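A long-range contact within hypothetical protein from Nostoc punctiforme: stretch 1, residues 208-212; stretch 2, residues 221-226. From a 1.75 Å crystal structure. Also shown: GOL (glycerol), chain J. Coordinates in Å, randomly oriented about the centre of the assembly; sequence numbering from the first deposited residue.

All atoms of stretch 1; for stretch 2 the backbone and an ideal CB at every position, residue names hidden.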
# COMPACT_ATOMS: atom_id res chain seq x y z
N LYS A 208 -13.75 9.26 -8.80
CA LYS A 208 -13.14 7.93 -8.79
C LYS A 208 -12.72 7.53 -10.17
O LYS A 208 -13.49 6.94 -10.91
CB LYS A 208 -14.08 6.89 -8.16
CG LYS A 208 -13.27 5.63 -7.68
CD LYS A 208 -14.03 4.79 -6.67
CE LYS A 208 -13.24 3.57 -6.17
NZ LYS A 208 -12.25 4.03 -5.09
N GLN A 209 -11.51 7.97 -10.54
CA GLN A 209 -10.90 7.71 -11.86
C GLN A 209 -9.70 6.81 -11.66
O GLN A 209 -8.59 7.29 -11.53
CB GLN A 209 -10.46 9.04 -12.47
CG GLN A 209 -11.63 9.90 -12.92
CD GLN A 209 -12.30 9.35 -14.12
OE1 GLN A 209 -11.66 9.17 -15.16
NE2 GLN A 209 -13.61 9.11 -14.02
N VAL A 210 -9.94 5.49 -11.56
CA VAL A 210 -8.90 4.58 -11.06
C VAL A 210 -9.02 3.23 -11.67
O VAL A 210 -10.07 2.87 -12.20
CB VAL A 210 -8.87 4.42 -9.51
CG1 VAL A 210 -8.64 5.71 -8.81
CG2 VAL A 210 -10.11 3.74 -9.00
N GLN A 211 -7.91 2.50 -11.68
CA GLN A 211 -7.95 1.08 -12.00
C GLN A 211 -7.59 0.36 -10.74
O GLN A 211 -6.71 0.79 -10.02
CB GLN A 211 -6.99 0.67 -13.14
CG GLN A 211 -5.47 0.78 -12.86
CD GLN A 211 -4.66 -0.19 -13.77
OE1 GLN A 211 -4.81 -0.13 -14.98
NE2 GLN A 211 -3.86 -1.12 -13.16
N VAL A 212 -8.25 -0.76 -10.47
CA VAL A 212 -7.83 -1.59 -9.31
C VAL A 212 -7.29 -2.88 -9.86
O VAL A 212 -7.93 -3.48 -10.69
CB VAL A 212 -9.00 -1.89 -8.37
CG1 VAL A 212 -8.50 -2.65 -7.16
CG2 VAL A 212 -9.69 -0.62 -7.96
N UNK A 221 -3.83 -3.16 -5.82
CA UNK A 221 -3.30 -1.84 -6.04
C UNK A 221 -4.36 -0.97 -6.72
O UNK A 221 -4.91 -1.36 -7.74
CB UNK A 221 -2.02 -1.91 -6.88
N UNK A 222 -4.62 0.22 -6.19
CA UNK A 222 -5.55 1.17 -6.82
C UNK A 222 -4.74 2.37 -7.32
O UNK A 222 -4.02 2.99 -6.54
CB UNK A 222 -6.64 1.61 -5.84
N UNK A 223 -4.84 2.64 -8.61
CA UNK A 223 -4.00 3.59 -9.33
C UNK A 223 -4.85 4.61 -10.07
O UNK A 223 -5.78 4.21 -10.78
CB UNK A 223 -3.08 2.86 -10.31
N UNK A 224 -4.47 5.90 -9.98
CA UNK A 224 -5.06 6.91 -10.88
C UNK A 224 -4.99 6.47 -12.35
O UNK A 224 -4.01 5.90 -12.76
CB UNK A 224 -4.34 8.25 -10.71
N UNK A 225 -6.04 6.68 -13.14
CA UNK A 225 -5.95 6.38 -14.56
C UNK A 225 -4.90 7.27 -15.25
O UNK A 225 -4.27 6.87 -16.22
CB UNK A 225 -7.32 6.56 -15.22
N UNK A 226 -4.77 8.51 -14.77
CA UNK A 226 -3.74 9.41 -15.29
C UNK A 226 -3.47 10.43 -14.24
O UNK A 226 -4.40 11.05 -13.74
CB UNK A 226 -4.15 10.07 -16.61
C1 GOL J . -2.53 3.73 -15.80
O1 GOL J . -2.62 4.53 -14.65
C2 GOL J . -3.77 2.90 -16.10
O2 GOL J . -3.38 1.57 -16.34
C3 GOL J . -4.40 3.40 -17.40
O3 GOL J . -4.51 4.81 -17.39

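The two stretches run antiparallel, with N-to-C directions 161° apart, so much of the contact is backbone ladder, and the side chains of stretch 2 must fit around it.

Position 221 has strand angles (-125/130), and its CB points sideways with nothing of stretch 1 within 5.5 Å. Stretch 1 therefore sets almost no side-chain requirement here, and many residues would do. The deposited residue is Ala221, which contributes through its backbone: its O lies 3.3 Å from Val212 CA in a CA-H...O contact.

Position 222 pairs with Val212 in a non-hydrogen-bonded bridge, the CA atoms 4.4 Å apart. Its ideal CB sits 4.3 Å from Val212 CG2 and 5.1 Å from Val210 CB, on the face that carries Val212. Methyl groups are what stretch 1 offers, so a beta-branched residue such as valine, isoleucine or threonine suits both the strand and the surface. The residue is Thr222, chi1 m. Its CG2 packs against Val210 CG2 at 3.7 Å and is also 4.1 Å from Val212 CG2; OG1 lies 3.5 Å from the same Val212 CG2, so one branched side chain touches both valines. Beneath it, Thr222 CA makes a CA-H...O contact of 3.4 Å to Gln211 O.

Position 223 faces Gln211 in the hydrogen-bonded pair, and any residue with a free amide can complete it. The ideal CB is 4.1 Å from Gln211 CG, on the face shared with that side chain. A small or polar residue would sit well beside the glutamine, though a longer aliphatic one is not excluded by this view. Ser223 is found. Its N donates to Gln211 O at 3.0 Å and its O accepts from Gln211 N at 2.9 Å, closing the ring of two bonds. Its hydroxyl adds a water link: water 2 donates to Ser223 OG (2.8 Å) and accepts from Gln211 NE2 (2.9 Å), tying the two side chains together.

Position 224 lies opposite Val210, CA to CA 4.5 Å, in a non-hydrogen-bonded pair. Its amide is not needed for the ladder, CB points away, and phi is -51°; proline is therefore allowed, among many others. Pro224 takes the place, its CA 4.3 Å from Val210 CG1.

Position 225 leaves the strand with angles of -64/-34. Its amide must be free, since Gln209 O waits nearby, and its CB, sideways, is 4.0 Å from that oxygen and 4.6 Å from Val210 N. A flexible apolar chain could turn back over the backbone of stretch 1; leucine or methionine would be reasonable. Leu225, with chi1 m and chi2 t, does this. Its N donates to Gln209 O at 3.1 Å, CG rests 3.6 Å from Val210 N, CD2 reaches Gln211 CB at 4.0 Å, and CD1 approaches Gln209 OE1 at 3.9 Å.

Position 226 has no neighbour from stretch 1 near its CB, so nearly anything fits. The CA-to-CB bond of Lys226 points sideways and its chain extends clear of stretch 1, and its N donates to water 1 at 3.0 Å.

Stretch 2 (221-226) ATSPLK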
# COMPACT_ATOMS: atom_id res chain seq x y z
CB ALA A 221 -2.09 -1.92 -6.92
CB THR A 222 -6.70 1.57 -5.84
OG1 THR A 222 -7.43 0.38 -5.51
CG2 THR A 222 -7.65 2.57 -6.47
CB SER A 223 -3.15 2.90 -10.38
OG SER A 223 -2.35 1.88 -9.77
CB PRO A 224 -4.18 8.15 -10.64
CG PRO A 224 -3.53 7.93 -9.31
CD PRO A 224 -3.45 6.49 -9.09
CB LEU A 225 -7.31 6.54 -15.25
CG LEU A 225 -8.34 5.49 -14.79
CD1 LEU A 225 -9.74 5.79 -15.36
CD2 LEU A 225 -7.87 4.07 -15.13
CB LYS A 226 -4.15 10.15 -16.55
CG LYS A 226 -2.96 10.97 -17.20
CD LYS A 226 -3.26 11.51 -18.58
CE LYS A 226 -1.98 11.90 -19.39
NZ LYS A 226 -1.16 12.88 -18.68
O HOH W 1 -6.91 9.75 -13.10
O HOH W 2 -3.58 -0.61 -10.34
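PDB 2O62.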